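Local coordinates for aspartate aminotransferase (Leishmania major, PDB 4H51), which probably transfers the amino group between L-aspartate and 2-oxoglutarate, working as a homodimer with pyridoxal 5'-phosphate as its cofactor, at residues B[126-131]-B[291-296]; B[217-222]-B[248-253]; B[233-238]-B[335-340]. All coordinates share one frame; numbering follows the deposited sequence.

Contact 1: residues B[126-131]-B[291-296]; sequences AKLLTR and KSVMDS
Leu128 pushes its forked end between Val293 and Met294, giving each methyl a different neighbour. CD1 of Leu128 lies 3.5 Å from CG1 of Val293, while CD2 of Leu128 rests 3.8 Å from CE of Met294 and also touches its CG. The fork reaches this far because CG stands anti to the backbone N (chi1 176°), swinging the branches toward helix 287-299. A leucine suits a place that must fill two directions at once. Val293 is compact and beta-branched, and its CG1 serves a second partner: CG of Arg131, 4.0 Å away, so the arginine joins through its aliphatic stem. Met294 crosses Leu128 at a slant, its chain extended beyond CG, which carries CE to the leucine's CD2. No hydrogen bond crosses between the segments, and the hydroxyls of Thr130 and Ser296 turn back to carbonyls of their own segments. Thr130 OG1 gives a 2.7 Å bond to Lys127 O, in the carbonyl plane and on a lone pair. Ser296 OG bonds to Val293 O at 2.7 Å, tilted out of that carbonyl's plane. Farther out, Met294 also packs on Val113 of strand 110-116, and Gln25 of the second subunit lies against Val293. Two helices are thus packed side by side through aliphatic groups, at the subunit interface of the alpha/beta large domain of a fold type I pyridoxal-phosphate enzyme.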
# COMPACT_ATOMS: atom_id res chain seq x y z
N ALA B 126 -1.04 -7.65 -11.98
CA ALA B 126 -0.37 -7.31 -13.23
C ALA B 126 1.11 -7.66 -13.14
O ALA B 126 1.65 -8.20 -14.11
CB ALA B 126 -0.56 -5.85 -13.62
N LYS B 127 1.73 -7.39 -11.98
CA LYS B 127 3.13 -7.79 -11.76
C LYS B 127 3.30 -9.29 -11.67
O LYS B 127 4.21 -9.86 -12.26
CB LYS B 127 3.70 -7.11 -10.49
CG LYS B 127 3.81 -5.61 -10.65
CD LYS B 127 4.42 -4.86 -9.46
CE LYS B 127 3.83 -3.46 -9.38
NZ LYS B 127 4.60 -2.46 -8.57
N LEU B 128 2.43 -9.95 -10.94
CA LEU B 128 2.53 -11.41 -10.85
C LEU B 128 2.51 -12.09 -12.25
O LEU B 128 3.22 -13.07 -12.51
CB LEU B 128 1.38 -11.96 -10.00
CG LEU B 128 1.22 -13.48 -9.86
CD1 LEU B 128 2.41 -14.11 -9.12
CD2 LEU B 128 -0.07 -13.79 -9.11
N LEU B 129 1.67 -11.56 -13.11
CA LEU B 129 1.44 -12.14 -14.45
C LEU B 129 2.69 -12.00 -15.33
O LEU B 129 2.88 -12.80 -16.24
CB LEU B 129 0.24 -11.47 -15.11
CG LEU B 129 -1.11 -11.98 -14.59
CD1 LEU B 129 -2.27 -11.15 -15.06
CD2 LEU B 129 -1.41 -13.44 -14.85
N THR B 130 3.53 -11.00 -15.06
CA THR B 130 4.81 -10.87 -15.77
C THR B 130 5.76 -12.03 -15.44
O THR B 130 6.76 -12.20 -16.13
CB THR B 130 5.51 -9.51 -15.52
OG1 THR B 130 6.08 -9.45 -14.20
CG2 THR B 130 4.53 -8.36 -15.73
N ARG B 131 5.45 -12.82 -14.41
CA ARG B 131 6.25 -14.02 -14.10
C ARG B 131 5.77 -15.30 -14.79
O ARG B 131 6.44 -16.33 -14.68
CB ARG B 131 6.31 -14.25 -12.59
CG ARG B 131 6.71 -13.02 -11.77
CD ARG B 131 8.09 -12.57 -12.17
NE ARG B 131 8.45 -11.33 -11.54
CZ ARG B 131 9.01 -11.24 -10.34
NH1 ARG B 131 9.31 -12.36 -9.65
NH2 ARG B 131 9.31 -10.05 -9.86
N LYS B 291 2.14 -18.23 -4.21
CA LYS B 291 2.10 -17.43 -3.00
C LYS B 291 3.48 -16.81 -2.69
O LYS B 291 3.58 -15.65 -2.29
CB LYS B 291 1.64 -18.28 -1.81
CG LYS B 291 1.71 -17.58 -0.46
CD LYS B 291 0.58 -16.59 -0.25
CE LYS B 291 0.02 -16.72 1.18
NZ LYS B 291 1.19 -16.89 2.11
N SER B 292 4.52 -17.59 -2.93
CA SER B 292 5.90 -17.14 -2.66
C SER B 292 6.27 -15.96 -3.57
O SER B 292 6.96 -15.00 -3.17
CB SER B 292 6.90 -18.31 -2.84
OG SER B 292 7.22 -18.51 -4.23
N VAL B 293 5.75 -15.98 -4.77
CA VAL B 293 5.95 -14.84 -5.67
C VAL B 293 5.13 -13.63 -5.21
O VAL B 293 5.62 -12.52 -5.19
CB VAL B 293 5.60 -15.22 -7.13
CG1 VAL B 293 5.75 -14.02 -8.05
CG2 VAL B 293 6.49 -16.40 -7.62
N MET B 294 3.85 -13.85 -4.90
CA MET B 294 3.00 -12.76 -4.43
C MET B 294 3.66 -12.06 -3.21
O MET B 294 3.78 -10.83 -3.20
CB MET B 294 1.63 -13.29 -4.03
CG MET B 294 0.74 -13.81 -5.17
SD MET B 294 -0.81 -14.41 -4.47
CE MET B 294 -1.84 -14.73 -5.92
N ASP B 295 4.07 -12.84 -2.20
CA ASP B 295 4.76 -12.32 -1.02
C ASP B 295 6.08 -11.59 -1.37
O ASP B 295 6.39 -10.54 -0.79
CB ASP B 295 5.00 -13.43 -0.01
CG ASP B 295 3.72 -13.85 0.73
OD1 ASP B 295 2.63 -13.22 0.61
OD2 ASP B 295 3.84 -14.79 1.52
N SER B 296 6.84 -12.12 -2.31
CA SER B 296 8.08 -11.47 -2.69
C SER B 296 7.77 -10.10 -3.26
O SER B 296 8.49 -9.16 -2.94
CB SER B 296 8.98 -12.29 -3.64
OG SER B 296 8.34 -12.48 -4.90

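Contact 2: residues B[217-222]-B[248-253]; sequences SLMLAK and RLFARR
Phe250 and Arg253, one turn apart on helix 245-252 and its end, meet Ser217, Met219 and Leu220 of helix 209-221 at two depths. Phe250 comes first in sequence and works on the buried side: its CE2 lies 4.3 Å from CG of Met219, a loose apolar touch at an oblique angle to the ring. Both side chains also rest on Val226 of strand 225-230, and Phe250 meets Phe228 of that strand edge-to-face. A broad ring and a flexible thioether are well chosen for filling the space between two helices and the sheet beneath. Arg253 follows, the first residue to leave helical geometry. Its carbonyl O lies 3.5 Å from CD1 of Leu220, a leucine that offers a methyl to the end of the other helix. Arginine is long enough to span from that end, and its bend at chi3 (56°) brings the guanidinium across to Ser217. There NH1 and NH2 grip one atom end-on: NH2 of Arg253 to OG of Ser217 is 2.8 Å at 156°, whereas NH1 to the same OG is 3.2 Å and more bent at 137°. The hydroxyl sits in the guanidinium plane, which helps to fix how that flat group is turned. A serine oxygen can take both N-H groups while bonding weakly to Asn213 O; Asn213 OD1 also accepts weakly from Arg253 NH1. The helices belong to consecutive beta-alpha-beta crossovers joining the parallel strands 192-196, 225-230 and 258-262, the neighbouring-helix packing of an open alpha/beta sheet.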
# COMPACT_ATOMS: atom_id res chain seq x y z
N SER B 217 -16.45 -19.48 -22.92
CA SER B 217 -16.09 -20.45 -23.95
C SER B 217 -14.92 -19.97 -24.82
O SER B 217 -14.03 -20.76 -25.17
CB SER B 217 -17.28 -20.72 -24.87
OG SER B 217 -18.29 -21.34 -24.14
N LEU B 218 -14.93 -18.71 -25.18
CA LEU B 218 -13.86 -18.12 -26.00
C LEU B 218 -12.55 -18.03 -25.23
O LEU B 218 -11.47 -18.28 -25.80
CB LEU B 218 -14.27 -16.72 -26.45
CG LEU B 218 -15.44 -16.66 -27.41
CD1 LEU B 218 -15.65 -15.22 -27.82
CD2 LEU B 218 -15.19 -17.53 -28.64
N MET B 219 -12.61 -17.67 -23.95
CA MET B 219 -11.38 -17.59 -23.14
C MET B 219 -10.73 -18.96 -22.98
O MET B 219 -9.49 -19.08 -22.94
CB MET B 219 -11.64 -16.99 -21.73
CG MET B 219 -12.20 -15.55 -21.79
SD MET B 219 -10.90 -14.44 -22.34
CE MET B 219 -11.87 -12.97 -22.73
N LEU B 220 -11.55 -20.01 -22.88
CA LEU B 220 -11.04 -21.35 -22.75
C LEU B 220 -10.47 -21.81 -24.09
O LEU B 220 -9.38 -22.33 -24.13
CB LEU B 220 -12.12 -22.34 -22.28
CG LEU B 220 -12.51 -22.26 -20.81
CD1 LEU B 220 -13.97 -22.68 -20.58
CD2 LEU B 220 -11.54 -23.07 -19.93
N ALA B 221 -11.16 -21.54 -25.19
CA ALA B 221 -10.73 -21.98 -26.52
C ALA B 221 -9.39 -21.38 -26.92
O ALA B 221 -8.57 -22.04 -27.55
CB ALA B 221 -11.79 -21.63 -27.57
N LYS B 222 -9.20 -20.13 -26.53
CA LYS B 222 -8.02 -19.35 -26.88
C LYS B 222 -6.92 -19.47 -25.82
O LYS B 222 -5.83 -18.95 -26.02
CB LYS B 222 -8.40 -17.87 -27.09
CG LYS B 222 -9.27 -17.61 -28.33
CD LYS B 222 -8.47 -17.74 -29.62
CE LYS B 222 -7.50 -16.57 -29.73
NZ LYS B 222 -6.59 -16.78 -30.91
N ARG B 248 -18.11 -16.72 -10.71
CA ARG B 248 -18.51 -18.10 -10.33
C ARG B 248 -18.68 -19.03 -11.51
O ARG B 248 -18.30 -20.20 -11.45
CB ARG B 248 -19.79 -18.15 -9.44
CG ARG B 248 -19.60 -17.47 -8.11
CD ARG B 248 -20.83 -17.46 -7.25
NE ARG B 248 -20.58 -16.70 -6.01
CZ ARG B 248 -21.52 -16.43 -5.13
NH1 ARG B 248 -22.74 -16.88 -5.31
NH2 ARG B 248 -21.21 -15.73 -4.05
N LEU B 249 -19.21 -18.50 -12.61
CA LEU B 249 -19.31 -19.26 -13.88
C LEU B 249 -17.96 -19.61 -14.44
O LEU B 249 -17.74 -20.75 -14.85
CB LEU B 249 -20.04 -18.45 -14.95
CG LEU B 249 -20.14 -18.99 -16.40
CD1 LEU B 249 -21.03 -20.22 -16.54
CD2 LEU B 249 -20.65 -17.85 -17.26
N PHE B 250 -17.04 -18.63 -14.50
CA PHE B 250 -15.71 -18.92 -15.01
C PHE B 250 -15.00 -19.99 -14.16
O PHE B 250 -14.32 -20.86 -14.70
CB PHE B 250 -14.86 -17.63 -15.14
CG PHE B 250 -15.21 -16.74 -16.34
CD1 PHE B 250 -16.52 -16.48 -16.71
CD2 PHE B 250 -14.21 -16.11 -17.05
CE1 PHE B 250 -16.82 -15.65 -17.75
CE2 PHE B 250 -14.51 -15.28 -18.13
CZ PHE B 250 -15.82 -15.06 -18.48
N ALA B 251 -15.14 -19.91 -12.84
CA ALA B 251 -14.55 -20.92 -11.95
C ALA B 251 -15.14 -22.27 -12.29
O ALA B 251 -14.41 -23.22 -12.47
CB ALA B 251 -14.84 -20.61 -10.48
N ARG B 252 -16.47 -22.34 -12.33
CA ARG B 252 -17.17 -23.60 -12.56
C ARG B 252 -16.74 -24.21 -13.87
O ARG B 252 -16.65 -25.45 -13.97
CB ARG B 252 -18.69 -23.46 -12.54
N ARG B 253 -16.42 -23.36 -14.87
CA ARG B 253 -16.02 -23.88 -16.17
C ARG B 253 -14.50 -24.08 -16.36
O ARG B 253 -14.07 -24.36 -17.47
CB ARG B 253 -16.61 -23.03 -17.30
CG ARG B 253 -18.12 -23.28 -17.37
CD ARG B 253 -18.76 -22.72 -18.58
NE ARG B 253 -18.13 -23.23 -19.80
CZ ARG B 253 -18.23 -22.62 -20.97
NH1 ARG B 253 -18.94 -21.48 -21.06
NH2 ARG B 253 -17.59 -23.09 -22.02

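Contact 3: residues B[233-238]-B[335-340]; sequences QGYASG and ERIRTM
Tyr235 and Ser237 belong to an irregular loop that passes Ile337 and Arg338 of helix 320-350, its backbone coming nearest where the CA atoms of Gly238 and Glu335 lie 7.0 Å apart. Gly234 and Gly238 both have positive phi, a backbone shape glycine adopts readily. On the buried side, Ile337 sends CD1 to the rim of the Tyr235 ring, near the ring plane and 3.4 Å from CE1. The methyl meets the ring at its edge, and the two side chains cross at about a right angle. The CG1-CD1 arm of isoleucine projects far enough to reach that edge, and the tyrosine is in turn held at its far end, where OH bonds to the backbone O of the modified lysine at position 265. Arg338 works on the more open side. Its chain bends at chi3 (-146°), and the guanidinium is steadied within the helix by a salt bridge: NH1 of Arg338 donates to OE1 of Glu335 at 3.0 Å and 148°, and OE1 lies near the guanidinium plane and accepts on its anti lone pair. Toward the loop, NH2 of Arg338 comes within 2.5 Å of Ser237 O, but the angle is poor and the distance so short that its exact placing is doubtful. A water lies between loop and helix, 3.1 Å from Ala236 O, and bonds only weakly to Arg338 NE at 3.3 Å. The Ser237 hydroxyl is bonded to Asp243 OD1 of helix 240-243 and to Ser239 N, not to the arginine. The chemistry implies a junction with two unlike halves: an apolar touch on a tyrosine that is bonded to the cofactor lysine, and a looser polar half, in which Arg338 is paired mainly with Glu335 and may also be drawn toward the loop carbonyls.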
# COMPACT_ATOMS: atom_id res chain seq x y z
N GLN B 233 -18.92 -5.49 -6.30
CA GLN B 233 -19.77 -6.64 -6.04
C GLN B 233 -20.89 -6.22 -5.10
O GLN B 233 -20.64 -5.69 -4.00
CB GLN B 233 -19.03 -7.82 -5.45
CG GLN B 233 -19.82 -9.09 -5.55
CD GLN B 233 -19.24 -10.23 -4.78
OE1 GLN B 233 -18.06 -10.22 -4.45
NE2 GLN B 233 -20.05 -11.26 -4.54
N GLY B 234 -22.13 -6.39 -5.56
CA GLY B 234 -23.28 -5.79 -4.85
C GLY B 234 -24.01 -4.69 -5.65
O GLY B 234 -25.23 -4.56 -5.51
N TYR B 235 -23.30 -3.89 -6.49
CA TYR B 235 -23.93 -2.71 -7.05
C TYR B 235 -24.68 -2.97 -8.38
O TYR B 235 -25.66 -2.27 -8.71
CB TYR B 235 -22.93 -1.60 -7.25
CG TYR B 235 -22.66 -0.75 -6.00
CD1 TYR B 235 -23.55 0.25 -5.60
CD2 TYR B 235 -21.54 -0.97 -5.23
CE1 TYR B 235 -23.32 1.00 -4.46
CE2 TYR B 235 -21.30 -0.22 -4.10
CZ TYR B 235 -22.16 0.75 -3.73
OH TYR B 235 -21.90 1.50 -2.65
N ALA B 236 -24.24 -3.95 -9.15
CA ALA B 236 -24.99 -4.32 -10.38
C ALA B 236 -26.45 -4.68 -10.09
O ALA B 236 -27.35 -4.27 -10.83
CB ALA B 236 -24.29 -5.45 -11.13
N SER B 237 -26.69 -5.38 -8.98
CA SER B 237 -28.05 -5.79 -8.62
C SER B 237 -28.54 -5.42 -7.20
O SER B 237 -29.75 -5.50 -6.98
CB SER B 237 -28.15 -7.29 -8.75
OG SER B 237 -27.37 -7.86 -7.70
N GLY B 238 -27.66 -5.07 -6.27
CA GLY B 238 -27.94 -5.12 -4.82
C GLY B 238 -27.82 -6.48 -4.13
O GLY B 238 -27.96 -6.58 -2.90
N GLU B 335 -30.55 0.23 -4.16
CA GLU B 335 -31.90 0.66 -4.47
C GLU B 335 -31.96 2.20 -4.58
O GLU B 335 -32.64 2.72 -5.46
CB GLU B 335 -32.90 0.15 -3.44
CG GLU B 335 -34.28 0.78 -3.44
CD GLU B 335 -35.10 0.50 -4.68
OE1 GLU B 335 -34.80 -0.46 -5.44
OE2 GLU B 335 -36.07 1.25 -4.88
N ARG B 336 -31.22 2.93 -3.71
CA ARG B 336 -31.25 4.40 -3.79
C ARG B 336 -30.67 4.87 -5.11
O ARG B 336 -31.15 5.84 -5.71
CB ARG B 336 -30.51 5.06 -2.61
CG ARG B 336 -30.86 6.53 -2.41
CD ARG B 336 -29.89 7.25 -1.47
NE ARG B 336 -28.68 7.63 -2.21
CZ ARG B 336 -28.61 8.62 -3.11
NH1 ARG B 336 -29.66 9.39 -3.39
NH2 ARG B 336 -27.45 8.85 -3.73
N ILE B 337 -29.64 4.19 -5.57
CA ILE B 337 -29.05 4.50 -6.88
C ILE B 337 -30.08 4.31 -7.97
O ILE B 337 -30.21 5.15 -8.87
CB ILE B 337 -27.82 3.63 -7.18
CG1 ILE B 337 -26.69 3.95 -6.16
CG2 ILE B 337 -27.32 3.88 -8.62
CD1 ILE B 337 -25.53 2.98 -6.16
N ARG B 338 -30.82 3.20 -7.92
CA ARG B 338 -31.88 3.00 -8.89
C ARG B 338 -32.92 4.10 -8.88
O ARG B 338 -33.39 4.48 -9.95
CB ARG B 338 -32.61 1.67 -8.69
CG ARG B 338 -31.86 0.44 -9.09
CD ARG B 338 -32.78 -0.76 -8.83
NE ARG B 338 -31.88 -1.80 -8.45
CZ ARG B 338 -31.74 -2.38 -7.27
NH1 ARG B 338 -32.58 -2.25 -6.24
NH2 ARG B 338 -30.75 -3.24 -7.18
N THR B 339 -33.32 4.60 -7.69
CA THR B 339 -34.28 5.68 -7.58
C THR B 339 -33.74 6.96 -8.20
O THR B 339 -34.50 7.70 -8.84
CB THR B 339 -34.84 5.93 -6.13
OG1 THR B 339 -33.88 6.59 -5.27
CG2 THR B 339 -35.28 4.61 -5.49
N MET B 340 -32.43 7.19 -8.09
CA MET B 340 -31.82 8.36 -8.75
C MET B 340 -31.84 8.21 -10.29
O MET B 340 -32.11 9.16 -11.02
CB MET B 340 -30.38 8.56 -8.23
CG MET B 340 -30.32 8.97 -6.74
SD MET B 340 -31.22 10.49 -6.34
CE MET B 340 -32.86 9.97 -5.74
O HOH W 1 -28.82 -1.88 -9.62

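How the contacts relate
Contact 2 is nested within the chain loop closed by contact 1, whereas contact 3 crosses both in sequence. Contacts 1 and 2 lie 23 Å apart between centres and both involve helices beside the large mixed sheet; strand 225-230 is touched from each, by Leu129 near contact 1 and by Met219 and Phe250 in contact 2. That same strand leads on into the loop of contact 3, whose nearest atoms come within about 5 Å of contact 2. Contact 1 is touched by the second subunit; contact 3, 34 Å away between centres, lies beyond the chain's centre and reaches the cofactor lysine at position 265 through Tyr235.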